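Local coordinates for protein cysteine hydrolase (Vibrio cholerae, PDB 6V98) that probably acts as a papain-clan cysteine hydrolase, a toxic effector delivered into competing bacteria by the type VI secretion system, at residues Asp4-Pro9 with Val117-Phe122; Leu42-Val47 with Tyr59-Arg64; Ile48-Glu53 with Ser82-Lys87; Ser70-Asn75 with Lys142-Leu147. One frame throughout, in Å; residues are numbered along the deposited sequence.

Contact 1 of 4, residues Asp4-Pro9 with Val117-Phe122; sequences DDFLIP and VLRGKF
Arg119 lays its guanidinium flat on one face of the Phe6 ring: the planes differ by 7° and CZ of Arg119 stands 3.7 Å from the centroid of Phe6, a stacked cation-pi pair. Bends at chi2 and chi3 (-64° and -63°) place CD and NE beside Asp5 O and over the Phe6 ring, and the edge of the guanidinium meets backbone. There NE of Arg119 donates to Asp5 O at 3.0 Å and NH2 of Arg119 to Asp4 O at 2.9 Å. Both oxygens lie close to the guanidinium plane, although each donor sits above the plane of the carbonyl it reaches. Val117 CG1 adds a contact at the ring edge, 4.2 Å from Phe6 CD2. Beneath these groups, strands 5-12 and 113-120 pair antiparallel within the central sheet, as the reciprocal bonds of Leu7 and Leu118 attest, with Leu7 N 2.9 Å from Leu118 O. On the opposite face of the sheet the Phe122 ring presents CZ to Leu7 CB at 3.7 Å. Its backbone is fixed by Asp5, whose OD2 takes Phe122 N at 2.9 Å through the anti lone pair. Phe122 is the N-cap residue of helix 123-134, and OD2 also accepts from Phe123 N; the helix start probably favours the charged carboxylate. The other Asp5 oxygen, OD1, reaches Gly52 N. At the outer margin, Lys121 NZ makes a weakly hydrogen-bonded salt bridge with Asp4 OD1 (3.0 Å).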
loop_
_atom_site.group_PDB
_atom_site.type_symbol
_atom_site.label_atom_id
_atom_site.label_comp_id
_atom_site.label_asym_id
_atom_site.label_seq_id
_atom_site.Cartn_x
_atom_site.Cartn_y
_atom_site.Cartn_z
ATOM N N ASP A 4 2.934 -4.564 18.054
ATOM C CA ASP A 4 3.388 -3.711 16.959
ATOM C C ASP A 4 2.286 -3.511 15.921
ATOM O O ASP A 4 1.485 -4.405 15.647
ATOM C CB ASP A 4 4.611 -4.325 16.272
ATOM C CG ASP A 4 5.923 -3.900 16.908
ATOM O OD1 ASP A 4 5.915 -2.957 17.716
ATOM O OD2 ASP A 4 6.957 -4.516 16.597
ATOM N N ASP A 5 2.267 -2.319 15.322
ATOM C CA ASP A 5 1.378 -2.058 14.208
ATOM C C ASP A 5 1.862 -2.803 12.967
ATOM O O ASP A 5 2.957 -3.381 12.941
ATOM C CB ASP A 5 1.301 -0.557 13.940
ATOM C CG ASP A 5 0.896 0.225 15.175
ATOM O OD1 ASP A 5 -0.120 -0.149 15.815
ATOM O OD2 ASP A 5 1.592 1.200 15.514
ATOM N N PHE A 6 1.036 -2.766 11.923
ATOM C CA PHE A 6 1.319 -3.419 10.654
ATOM C C PHE A 6 1.280 -2.388 9.539
ATOM O O PHE A 6 0.367 -1.557 9.488
ATOM C CB PHE A 6 0.290 -4.513 10.307
ATOM C CG PHE A 6 0.139 -5.599 11.347
ATOM C CD1 PHE A 6 -0.547 -5.361 12.524
ATOM C CD2 PHE A 6 0.633 -6.876 11.108
ATOM C CE1 PHE A 6 -0.718 -6.385 13.471
ATOM C CE2 PHE A 6 0.472 -7.903 12.049
ATOM C CZ PHE A 6 -0.199 -7.649 13.227
ATOM N N LEU A 7 2.268 -2.450 8.651
ATOM C CA LEU A 7 2.245 -1.728 7.380
ATOM C C LEU A 7 2.472 -2.757 6.281
ATOM O O LEU A 7 3.497 -3.450 6.277
ATOM C CB LEU A 7 3.306 -0.618 7.328
ATOM C CG LEU A 7 3.075 0.429 6.231
ATOM C CD1 LEU A 7 1.904 1.339 6.623
ATOM C CD2 LEU A 7 4.336 1.263 5.969
ATOM N N ILE A 8 1.506 -2.881 5.375
ATOM C CA ILE A 8 1.537 -3.910 4.343
ATOM C C ILE A 8 1.502 -3.227 2.984
ATOM O O ILE A 8 0.409 -2.996 2.435
ATOM C CB ILE A 8 0.369 -4.898 4.498
ATOM C CG1 ILE A 8 0.331 -5.443 5.925
ATOM C CG2 ILE A 8 0.482 -6.032 3.486
ATOM C CD1 ILE A 8 -0.818 -6.404 6.168
ATOM N N PRO A 9 2.654 -2.845 2.438
ATOM C CA PRO A 9 2.710 -2.468 1.025
ATOM C C PRO A 9 2.157 -3.607 0.192
ATOM O O PRO A 9 2.499 -4.772 0.409
ATOM C CB PRO A 9 4.211 -2.253 0.773
ATOM C CG PRO A 9 4.796 -1.940 2.147
ATOM C CD PRO A 9 3.973 -2.793 3.091
ATOM N N VAL A 117 5.093 -7.594 4.825
ATOM C CA VAL A 117 4.466 -7.275 6.101
ATOM C C VAL A 117 5.527 -6.659 6.996
ATOM O O VAL A 117 6.488 -7.330 7.390
ATOM C CB VAL A 117 3.834 -8.512 6.751
ATOM C CG1 VAL A 117 3.167 -8.128 8.044
ATOM C CG2 VAL A 117 2.826 -9.165 5.783
ATOM N N LEU A 118 5.349 -5.385 7.331
ATOM C CA LEU A 118 6.301 -4.629 8.130
ATOM C C LEU A 118 5.682 -4.334 9.483
ATOM O O LEU A 118 4.471 -4.134 9.590
ATOM C CB LEU A 118 6.662 -3.307 7.443
ATOM C CG LEU A 118 6.995 -3.378 5.960
ATOM C CD1 LEU A 118 7.202 -1.989 5.421
ATOM C CD2 LEU A 118 8.221 -4.263 5.738
ATOM N N ARG A 119 6.519 -4.282 10.514
ATOM C CA ARG A 119 6.033 -4.123 11.879
ATOM C C ARG A 119 6.778 -3.012 12.604
ATOM O O ARG A 119 7.992 -2.852 12.445
ATOM C CB ARG A 119 6.181 -5.435 12.673
ATOM C CG ARG A 119 5.448 -6.630 12.062
ATOM C CD ARG A 119 3.932 -6.447 12.025
ATOM N NE ARG A 119 3.320 -6.324 13.349
ATOM C CZ ARG A 119 3.101 -7.349 14.175
ATOM N NH1 ARG A 119 3.458 -8.577 13.830
ATOM N NH2 ARG A 119 2.528 -7.145 15.352
ATOM N N GLY A 120 6.058 -2.298 13.456
ATOM C CA GLY A 120 6.663 -1.275 14.284
ATOM C C GLY A 120 5.577 -0.504 14.999
ATOM O O GLY A 120 4.384 -0.785 14.850
ATOM N N LYS A 121 6.008 0.475 15.795
ATOM C CA LYS A 121 5.076 1.362 16.490
ATOM C C LYS A 121 4.971 2.635 15.664
ATOM O O LYS A 121 5.841 3.504 15.743
ATOM C CB LYS A 121 5.541 1.652 17.914
ATOM C CG LYS A 121 5.617 0.415 18.804
ATOM C CD LYS A 121 4.225 -0.156 19.053
ATOM C CE LYS A 121 4.257 -1.404 19.921
ATOM N NZ LYS A 121 5.603 -1.730 20.458
ATOM N N PHE A 122 3.910 2.747 14.856
ATOM C CA PHE A 122 3.838 3.892 13.959
ATOM C C PHE A 122 2.435 4.242 13.480
ATOM O O PHE A 122 2.303 5.064 12.570
ATOM C CB PHE A 122 4.732 3.657 12.735
ATOM C CG PHE A 122 4.534 2.324 12.091
ATOM C CD1 PHE A 122 3.306 1.974 11.539
ATOM C CD2 PHE A 122 5.568 1.414 12.032
ATOM C CE1 PHE A 122 3.110 0.732 10.961
ATOM C CE2 PHE A 122 5.377 0.167 11.447
ATOM C CZ PHE A 122 4.152 -0.167 10.903
HETATM O O HOH W 1 9.278 -4.292 15.248
#

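Contact 2 of 4, residues Leu42-Val47 with Tyr59-Arg64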
loop_
_atom_site.group_PDB
_atom_site.type_symbol
_atom_site.label_atom_id
_atom_site.label_comp_id
_atom_site.label_asym_id
_atom_site.label_seq_id
_atom_site.Cartn_x
_atom_site.Cartn_y
_atom_site.Cartn_z
ATOM N N LEU A 42 4.902 -1.802 -15.266
ATOM C CA LEU A 42 3.954 -2.845 -14.910
ATOM C C LEU A 42 3.538 -2.709 -13.437
ATOM O O LEU A 42 4.373 -2.481 -12.563
ATOM C CB LEU A 42 4.554 -4.235 -15.189
ATOM C CG LEU A 42 4.158 -4.911 -16.516
ATOM C CD1 LEU A 42 5.028 -6.134 -16.846
ATOM C CD2 LEU A 42 2.690 -5.287 -16.496
ATOM N N GLY A 43 2.240 -2.815 -13.179
ATOM C CA GLY A 43 1.728 -2.993 -11.838
ATOM C C GLY A 43 1.288 -1.689 -11.189
ATOM O O GLY A 43 1.665 -0.591 -11.600
ATOM N N HIS A 44 0.502 -1.833 -10.120
ATOM C CA HIS A 44 0.052 -0.727 -9.280
ATOM C C HIS A 44 0.343 -1.078 -7.824
ATOM O O HIS A 44 0.506 -2.247 -7.473
ATOM C CB HIS A 44 -1.449 -0.450 -9.500
ATOM C CG HIS A 44 -2.034 0.560 -8.559
ATOM N ND1 HIS A 44 -1.550 1.844 -8.444
ATOM C CD2 HIS A 44 -3.068 0.469 -7.691
ATOM C CE1 HIS A 44 -2.264 2.504 -7.548
ATOM N NE2 HIS A 44 -3.189 1.689 -7.071
ATOM N N ALA A 45 0.423 -0.061 -6.966
ATOM C CA ALA A 45 0.802 -0.291 -5.580
ATOM C C ALA A 45 -0.112 0.503 -4.664
ATOM O O ALA A 45 -0.603 1.569 -5.037
ATOM C CB ALA A 45 2.267 0.105 -5.311
ATOM N N GLY A 46 -0.340 -0.037 -3.463
ATOM C CA GLY A 46 -1.040 0.679 -2.406
ATOM C C GLY A 46 -0.498 0.249 -1.056
ATOM O O GLY A 46 0.500 -0.465 -1.022
ATOM N N VAL A 47 -1.105 0.664 0.056
ATOM C CA VAL A 47 -0.589 0.259 1.363
ATOM C C VAL A 47 -1.746 0.069 2.336
ATOM O O VAL A 47 -2.650 0.901 2.421
ATOM C CB VAL A 47 0.455 1.263 1.910
ATOM C CG1 VAL A 47 -0.130 2.669 2.070
ATOM C CG2 VAL A 47 1.081 0.743 3.213
ATOM N N TYR A 59 -6.576 1.942 4.155
ATOM C CA TYR A 59 -5.920 1.682 2.882
ATOM C C TYR A 59 -5.773 2.995 2.128
ATOM O O TYR A 59 -6.740 3.754 2.007
ATOM C CB TYR A 59 -6.695 0.653 2.039
ATOM C CG TYR A 59 -6.074 0.433 0.679
ATOM C CD1 TYR A 59 -6.493 1.179 -0.423
ATOM C CD2 TYR A 59 -5.048 -0.487 0.497
ATOM C CE1 TYR A 59 -5.907 1.007 -1.671
ATOM C CE2 TYR A 59 -4.447 -0.656 -0.742
ATOM C CZ TYR A 59 -4.881 0.089 -1.815
ATOM O OH TYR A 59 -4.313 -0.084 -3.053
ATOM N N TYR A 60 -4.554 3.269 1.651
ATOM C CA TYR A 60 -4.245 4.459 0.874
ATOM C C TYR A 60 -3.462 4.071 -0.367
ATOM O O TYR A 60 -2.735 3.072 -0.378
ATOM C CB TYR A 60 -3.410 5.462 1.688
ATOM C CG TYR A 60 -4.192 6.286 2.679
ATOM C CD1 TYR A 60 -4.572 5.769 3.922
ATOM C CD2 TYR A 60 -4.541 7.593 2.375
ATOM C CE1 TYR A 60 -5.290 6.557 4.833
ATOM C CE2 TYR A 60 -5.246 8.384 3.266
ATOM C CZ TYR A 60 -5.620 7.874 4.487
ATOM O OH TYR A 60 -6.326 8.700 5.336
ATOM N N GLU A 61 -3.594 4.887 -1.410
ATOM C CA GLU A 61 -2.792 4.689 -2.606
ATOM C C GLU A 61 -2.659 6.019 -3.336
ATOM O O GLU A 61 -3.420 6.960 -3.100
ATOM C CB GLU A 61 -3.418 3.628 -3.533
ATOM C CG GLU A 61 -4.801 4.013 -4.015
ATOM C CD GLU A 61 -5.594 2.826 -4.526
ATOM O OE1 GLU A 61 -4.963 1.836 -4.940
ATOM O OE2 GLU A 61 -6.840 2.902 -4.515
ATOM N N TYR A 62 -1.692 6.066 -4.248
ATOM C CA TYR A 62 -1.416 7.241 -5.063
ATOM C C TYR A 62 -1.400 6.824 -6.522
ATOM O O TYR A 62 -0.802 5.805 -6.872
ATOM C CB TYR A 62 -0.077 7.844 -4.674
ATOM C CG TYR A 62 0.387 8.960 -5.580
ATOM C CD1 TYR A 62 -0.194 10.220 -5.511
ATOM C CD2 TYR A 62 1.413 8.755 -6.499
ATOM C CE1 TYR A 62 0.250 11.259 -6.337
ATOM C CE2 TYR A 62 1.847 9.780 -7.331
ATOM C CZ TYR A 62 1.256 11.022 -7.239
ATOM O OH TYR A 62 1.681 12.041 -8.041
ATOM N N GLY A 63 -2.055 7.594 -7.377
ATOM C CA GLY A 63 -2.139 7.168 -8.757
ATOM C C GLY A 63 -2.875 8.192 -9.583
ATOM O O GLY A 63 -3.162 9.298 -9.123
ATOM N N ARG A 64 -3.194 7.804 -10.815
ATOM C CA ARG A 64 -3.844 8.737 -11.729
ATOM C C ARG A 64 -5.356 8.683 -11.506
ATOM O O ARG A 64 -6.134 8.140 -12.290
ATOM C CB ARG A 64 -3.427 8.446 -13.164
ATOM C CG ARG A 64 -2.043 9.036 -13.453
ATOM C CD ARG A 64 -1.672 8.980 -14.919
ATOM N NE ARG A 64 -1.420 7.612 -15.354
ATOM C CZ ARG A 64 -0.873 7.293 -16.523
ATOM N NH1 ARG A 64 -0.520 8.248 -17.377
ATOM N NH2 ARG A 64 -0.680 6.021 -16.840
HETATM O O HOH W 2 0.247 3.913 -3.925
#
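His44 and Val47 meet Glu61 and Tyr60 across the hairpin of strands 44-50 and 57-63, a buried antiparallel pairing in the main sheet. Regular bonding holds at Val47 and Tyr60, where Val47 N reaches Tyr60 O at 2.9 Å and Tyr60 N reaches Val47 O at 3.1 Å. Toward His44 the strands splay apart, and water 2 bridges the gap by donating to Ala45 O and accepting from Tyr62 N. Side chains span it as well: His44 NE2 donates to Glu61 OE1 at 2.8 Å, a fairly straight bond (162°) lying near the imidazole plane. It arrives 44° out of the carboxylate plane, while Tyr59 OH donates to the same OE1 at 2.8 Å from the opposite face. Two donors thus grip one oxygen, and Arg77 and Ser107 hold OE2, which should fix the carboxylate's rotation. The Tyr59 hydroxyl lies close over Gly46, OH to CA 3.4 Å. His44 ND1 makes a weak hydrogen bond to O1 of the dimethylarsinoyl group on Cys152, consistent with a cysteine hydrolase active site. Around the hairpin, strand 5-12 pairs with 44-50, strand 75-78 with 57-63, and helix 123-134 packs against Tyr60.

Contact 3 of 4, residues Ile48-Glu53 with Ser82-Lys87; sequences ILINGE and SNVTIK
Asn51 OD1, on a residue whose backbone O meets Ile86 CG1 across the contact at 4.3 Å, is gripped by two amides. Glu53 N donates to OD1 of Asn51 at 2.8 Å, in the carbonyl plane, and Thr54 N is a second donor. The bond to the amide two residues on defines an Asx turn, which bends the chain as strand 44-50 ends and leads into the turn toward strand 57-63. No hydrogen bond joins 48-53 to 82-87; their contact is apolar and small, 176 Å² summed over both sides. Its closest approach is tip to tip, Ile50 CG2 to Val84 CG2 at 3.6 Å. CG2 of Val84 lies between its own backbone N and carbonyl carbon, and in that place it also touches Ile50 CD1, at 4.0 Å. Ile86 enters less tightly: its CD1 is 4.3 Å from Ile50 CG2, and its CG2 rests 3.9 Å from Gly52 O, a carbonyl that accepts from Asn3 ND2. Segment 82-87 is held instead at the start of strand 57-63: Val84 N donates to Thr57 OG1 and the Asn83 side chain accepts, through OD1, from Thr57 N. Ile91 of strand 90-91 touches Ile50, Val84 and Ile86 alike; Phe6 of strand 5-12 meets both isoleucines, and helix 93-107 packs on Val84 through Ser95 and Val99.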
loop_
_atom_site.group_PDB
_atom_site.type_symbol
_atom_site.label_atom_id
_atom_site.label_comp_id
_atom_site.label_asym_id
_atom_site.label_seq_id
_atom_site.Cartn_x
_atom_site.Cartn_y
_atom_site.Cartn_z
ATOM N N ILE A 48 -1.713 -1.044 3.058
ATOM C CA ILE A 48 -2.630 -1.303 4.155
ATOM C C ILE A 48 -1.946 -0.918 5.452
ATOM O O ILE A 48 -0.784 -1.275 5.678
ATOM C CB ILE A 48 -3.041 -2.784 4.193
ATOM C CG1 ILE A 48 -3.729 -3.162 2.885
ATOM C CG2 ILE A 48 -3.950 -3.029 5.391
ATOM C CD1 ILE A 48 -4.037 -4.673 2.756
ATOM N N LEU A 49 -2.672 -0.225 6.322
ATOM C CA LEU A 49 -2.162 0.197 7.621
ATOM C C LEU A 49 -3.074 -0.355 8.707
ATOM O O LEU A 49 -4.283 -0.123 8.672
ATOM C CB LEU A 49 -2.099 1.727 7.708
ATOM C CG LEU A 49 -1.828 2.288 9.104
ATOM C CD1 LEU A 49 -0.391 2.032 9.492
ATOM C CD2 LEU A 49 -2.129 3.777 9.152
ATOM N N ILE A 50 -2.506 -1.076 9.672
ATOM C CA ILE A 50 -3.302 -1.723 10.714
ATOM C C ILE A 50 -2.791 -1.334 12.095
ATOM O O ILE A 50 -1.590 -1.438 12.371
ATOM C CB ILE A 50 -3.297 -3.251 10.573
ATOM C CG1 ILE A 50 -3.855 -3.647 9.211
ATOM C CG2 ILE A 50 -4.129 -3.871 11.704
ATOM C CD1 ILE A 50 -3.588 -5.090 8.850
ATOM N N ASN A 51 -3.712 -0.898 12.958
ATOM C CA ASN A 51 -3.434 -0.705 14.378
ATOM C C ASN A 51 -3.258 -2.058 15.061
ATOM O O ASN A 51 -4.194 -2.863 15.102
ATOM C CB ASN A 51 -4.576 0.065 15.038
ATOM C CG ASN A 51 -4.242 0.496 16.458
ATOM O OD1 ASN A 51 -3.927 -0.332 17.307
ATOM N ND2 ASN A 51 -4.279 1.801 16.710
ATOM N N GLY A 52 -2.063 -2.300 15.609
ATOM C CA GLY A 52 -1.771 -3.588 16.220
ATOM C C GLY A 52 -2.520 -3.867 17.507
ATOM O O GLY A 52 -2.604 -5.030 17.922
ATOM N N GLU A 53 -3.058 -2.833 18.154
ATOM C CA GLU A 53 -3.862 -2.998 19.364
ATOM C C GLU A 53 -5.322 -3.289 19.056
ATOM O O GLU A 53 -5.930 -4.148 19.701
ATOM C CB GLU A 53 -3.796 -1.737 20.226
ATOM C CG GLU A 53 -2.403 -1.327 20.643
ATOM C CD GLU A 53 -2.070 -1.773 22.043
ATOM O OE1 GLU A 53 -2.756 -2.687 22.549
ATOM O OE2 GLU A 53 -1.124 -1.205 22.633
ATOM N N SER A 82 -12.660 -3.169 5.402
ATOM C CA SER A 82 -13.012 -3.764 6.681
ATOM C C SER A 82 -11.821 -3.716 7.629
ATOM O O SER A 82 -10.664 -3.684 7.205
ATOM C CB SER A 82 -13.475 -5.213 6.496
ATOM O OG SER A 82 -14.605 -5.290 5.636
ATOM N N ASN A 83 -12.113 -3.709 8.925
ATOM C CA ASN A 83 -11.060 -3.909 9.906
ATOM C C ASN A 83 -10.720 -5.390 10.011
ATOM O O ASN A 83 -11.537 -6.264 9.703
ATOM C CB ASN A 83 -11.484 -3.379 11.271
ATOM C CG ASN A 83 -11.672 -1.880 11.262
ATOM O OD1 ASN A 83 -11.007 -1.176 10.511
ATOM N ND2 ASN A 83 -12.581 -1.389 12.089
ATOM N N VAL A 84 -9.505 -5.670 10.457
ATOM C CA VAL A 84 -9.073 -7.035 10.686
ATOM C C VAL A 84 -9.281 -7.385 12.155
ATOM O O VAL A 84 -9.525 -6.525 12.998
ATOM C CB VAL A 84 -7.601 -7.256 10.264
ATOM C CG1 VAL A 84 -7.423 -6.949 8.784
ATOM C CG2 VAL A 84 -6.652 -6.402 11.114
ATOM N N THR A 85 -9.176 -8.670 12.467
ATOM C CA THR A 85 -9.224 -9.164 13.834
ATOM C C THR A 85 -7.822 -9.557 14.265
ATOM O O THR A 85 -7.139 -10.303 13.556
ATOM C CB THR A 85 -10.159 -10.362 13.956
ATOM O OG1 THR A 85 -11.457 -9.989 13.474
ATOM C CG2 THR A 85 -10.253 -10.809 15.414
ATOM N N ILE A 86 -7.389 -9.038 15.405
ATOM C CA ILE A 86 -6.111 -9.402 15.989
ATOM C C ILE A 86 -6.383 -10.403 17.098
ATOM O O ILE A 86 -7.238 -10.166 17.960
ATOM C CB ILE A 86 -5.361 -8.177 16.537
ATOM C CG1 ILE A 86 -5.312 -7.034 15.520
ATOM C CG2 ILE A 86 -3.954 -8.589 16.952
ATOM C CD1 ILE A 86 -4.523 -7.343 14.280
ATOM N N LYS A 87 -5.667 -11.522 17.076
ATOM C CA LYS A 87 -5.810 -12.566 18.083
ATOM C C LYS A 87 -4.415 -12.960 18.539
ATOM O O LYS A 87 -3.628 -13.488 17.748
ATOM C CB LYS A 87 -6.570 -13.768 17.526
ATOM C CG LYS A 87 -6.462 -15.014 18.387
ATOM C CD LYS A 87 -7.828 -15.588 18.694
ATOM C CE LYS A 87 -7.740 -16.666 19.766
ATOM N NZ LYS A 87 -7.214 -16.116 21.047
#

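Contact 4 of 4, residues Ser70-Asn75 with Lys142-Leu147; sequences SDIPGN and KIPYDL
Lys142 pushes its ammonium into the 70-75 loop, where this contact is tightest. NZ donates to Ser70 OG, Ile72 O, Gly74 O and Asn75 OD1, each at 2.9 Å, and Asn137 O is a further acceptor. Five acceptors surround three N-H groups, so some protons must be shared, and the charge is buried among neutral oxygens that probably stabilise it. CG lies anti to the backbone N (chi1 -175°), and a bend at chi3 (67°) turns CE in between the carbonyls of Ile72 and Gly74. The two carbonyls receive NZ with modest tilts from their planes, whereas at Asn75 OD1 the donor stands well above the amide plane. Ile72 packs closely too, its CB 3.7 Å from Lys142 CE and its CG2 3.6 Å from Pro144 CA. Apart from Asn75, which begins strand 75-78, both segments are loop; the pairing staples the connection between strands 57-63 and 75-78 to the one between helices 123-134 and 154-162. An ST turn shapes the first loop, with Ile72 N donating to Ser70 OG at 3.0 Å, so the serine oxygen serves lysine and backbone together. Beside it, the chains close in at Gly74, whose CA is 3.8 Å from Tyr145 CB, and Tyr145 N donates to Pro73 O at 3.0 Å from above the carbonyl plane. Behind the loop, water 3 bridges Pro73 O and Ile143 O. The solvent side is looser: the exposed rings of Pro73 and Pro144 border the seam, and Pro73 CB comes no nearer than 4.2 Å to Tyr145 CB.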
loop_
_atom_site.group_PDB
_atom_site.type_symbol
_atom_site.label_atom_id
_atom_site.label_comp_id
_atom_site.label_asym_id
_atom_site.label_seq_id
_atom_site.Cartn_x
_atom_site.Cartn_y
_atom_site.Cartn_z
ATOM N N SER A 70 -7.770 20.089 -9.064
ATOM C CA SER A 70 -6.339 20.156 -9.298
ATOM C C SER A 70 -6.082 19.908 -10.769
ATOM O O SER A 70 -6.658 18.990 -11.354
ATOM C CB SER A 70 -5.578 19.116 -8.469
ATOM O OG SER A 70 -4.243 19.020 -8.933
ATOM N N ASP A 71 -5.209 20.714 -11.357
ATOM C CA ASP A 71 -4.781 20.479 -12.723
ATOM C C ASP A 71 -3.448 19.750 -12.794
ATOM O O ASP A 71 -2.859 19.660 -13.875
ATOM C CB ASP A 71 -4.691 21.802 -13.470
ATOM C CG ASP A 71 -3.569 22.658 -12.959
ATOM O OD1 ASP A 71 -3.558 22.950 -11.739
ATOM O OD2 ASP A 71 -2.692 23.014 -13.772
ATOM N N ILE A 72 -2.958 19.232 -11.676
ATOM C CA ILE A 72 -1.686 18.522 -11.627
ATOM C C ILE A 72 -1.986 17.034 -11.502
ATOM O O ILE A 72 -2.662 16.628 -10.550
ATOM C CB ILE A 72 -0.817 19.007 -10.458
ATOM C CG1 ILE A 72 -0.544 20.518 -10.602
ATOM C CG2 ILE A 72 0.459 18.187 -10.385
ATOM C CD1 ILE A 72 -0.047 21.160 -9.300
ATOM N N PRO A 73 -1.514 16.197 -12.426
ATOM C CA PRO A 73 -1.896 14.784 -12.407
ATOM C C PRO A 73 -1.386 14.076 -11.165
ATOM O O PRO A 73 -0.346 14.427 -10.603
ATOM C CB PRO A 73 -1.242 14.219 -13.671
ATOM C CG PRO A 73 -0.996 15.423 -14.547
ATOM C CD PRO A 73 -0.694 16.541 -13.600
ATOM N N GLY A 74 -2.127 13.053 -10.750
ATOM C CA GLY A 74 -1.724 12.258 -9.603
ATOM C C GLY A 74 -2.376 12.724 -8.317
ATOM O O GLY A 74 -2.305 13.911 -7.979
ATOM N N ASN A 75 -3.043 11.813 -7.607
ATOM C CA ASN A 75 -3.710 12.158 -6.359
ATOM C C ASN A 75 -3.662 10.971 -5.420
ATOM O O ASN A 75 -3.681 9.819 -5.858
ATOM C CB ASN A 75 -5.176 12.550 -6.557
ATOM C CG ASN A 75 -5.334 13.856 -7.315
ATOM O OD1 ASN A 75 -5.216 14.943 -6.741
ATOM N ND2 ASN A 75 -5.573 13.753 -8.623
ATOM N N LYS A 142 1.812 20.687 -5.313
ATOM C CA LYS A 142 1.812 19.232 -5.422
ATOM C C LYS A 142 2.817 18.774 -6.473
ATOM O O LYS A 142 2.872 19.321 -7.578
ATOM C CB LYS A 142 0.401 18.737 -5.783
ATOM C CG LYS A 142 0.274 17.204 -5.793
ATOM C CD LYS A 142 -1.177 16.783 -6.035
ATOM C CE LYS A 142 -1.656 17.140 -7.435
ATOM N NZ LYS A 142 -3.093 16.700 -7.648
ATOM N N ILE A 143 3.618 17.775 -6.127
ATOM C CA ILE A 143 4.596 17.232 -7.082
ATOM C C ILE A 143 3.855 16.421 -8.136
ATOM O O ILE A 143 3.107 15.494 -7.773
ATOM C CB ILE A 143 5.621 16.356 -6.365
ATOM C CG1 ILE A 143 6.393 17.152 -5.311
ATOM C CG2 ILE A 143 6.587 15.768 -7.388
ATOM C CD1 ILE A 143 7.281 18.193 -5.925
ATOM N N PRO A 144 4.054 16.692 -9.425
ATOM C CA PRO A 144 3.276 15.998 -10.459
ATOM C C PRO A 144 3.606 14.516 -10.529
ATOM O O PRO A 144 4.735 14.086 -10.273
ATOM C CB PRO A 144 3.697 16.697 -11.758
ATOM C CG PRO A 144 4.380 17.972 -11.328
ATOM C CD PRO A 144 4.977 17.687 -9.996
ATOM N N TYR A 145 2.595 13.742 -10.919
ATOM C CA TYR A 145 2.773 12.326 -11.196
ATOM C C TYR A 145 3.866 12.115 -12.244
ATOM O O TYR A 145 3.942 12.840 -13.242
ATOM C CB TYR A 145 1.453 11.737 -11.692
ATOM C CG TYR A 145 1.543 10.263 -11.978
ATOM C CD1 TYR A 145 1.793 9.802 -13.268
ATOM C CD2 TYR A 145 1.398 9.345 -10.968
ATOM C CE1 TYR A 145 1.893 8.455 -13.540
ATOM C CE2 TYR A 145 1.491 8.009 -11.228
ATOM C CZ TYR A 145 1.740 7.560 -12.514
ATOM O OH TYR A 145 1.833 6.208 -12.796
ATOM N N ASP A 146 4.714 11.113 -12.015
ATOM C CA ASP A 146 5.731 10.713 -12.985
ATOM C C ASP A 146 5.832 9.200 -12.969
ATOM O O ASP A 146 6.152 8.613 -11.933
ATOM C CB ASP A 146 7.098 11.335 -12.679
ATOM C CG ASP A 146 8.120 11.054 -13.781
ATOM O OD1 ASP A 146 8.540 9.888 -13.943
ATOM O OD2 ASP A 146 8.501 11.999 -14.494
ATOM N N LEU A 147 5.573 8.574 -14.119
ATOM C CA LEU A 147 5.490 7.117 -14.173
ATOM C C LEU A 147 6.754 6.445 -13.650
ATOM O O LEU A 147 6.684 5.334 -13.106
ATOM C CB LEU A 147 5.218 6.684 -15.615
ATOM C CG LEU A 147 4.877 5.216 -15.820
ATOM C CD1 LEU A 147 3.603 4.852 -15.062
ATOM C CD2 LEU A 147 4.706 4.957 -17.308
HETATM O O HOH W 3 0.762 14.356 -8.010
#

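In the fold
Contacts 1 and 2 lie within one antiparallel sheet, which contact 3 enters through 48-50 alone; strand 44-50 lies between strands 5-12 and 57-63. Contacts 1 and 3 are close, centres about 10 Å apart, and join through Ile8 N to Ile48 O at 2.8 Å. Contact 2 packs on contact 1 at Val47 CG2, 3.6 Å from Leu7 CD1, and on contact 3 where Tyr59 CD2 lies 3.8 Å from Ile48 CG1. Contact 4, about 31 Å from contact 3 between centres, meets contact 2 through Gly63 O and Asn75 N (2.9 Å). Contact 2 contributes His44 to the probable active site, whose modified Cys152 lies outside the four contacts; a bound calcium ion lies about 9 Å from the Val117 side chain.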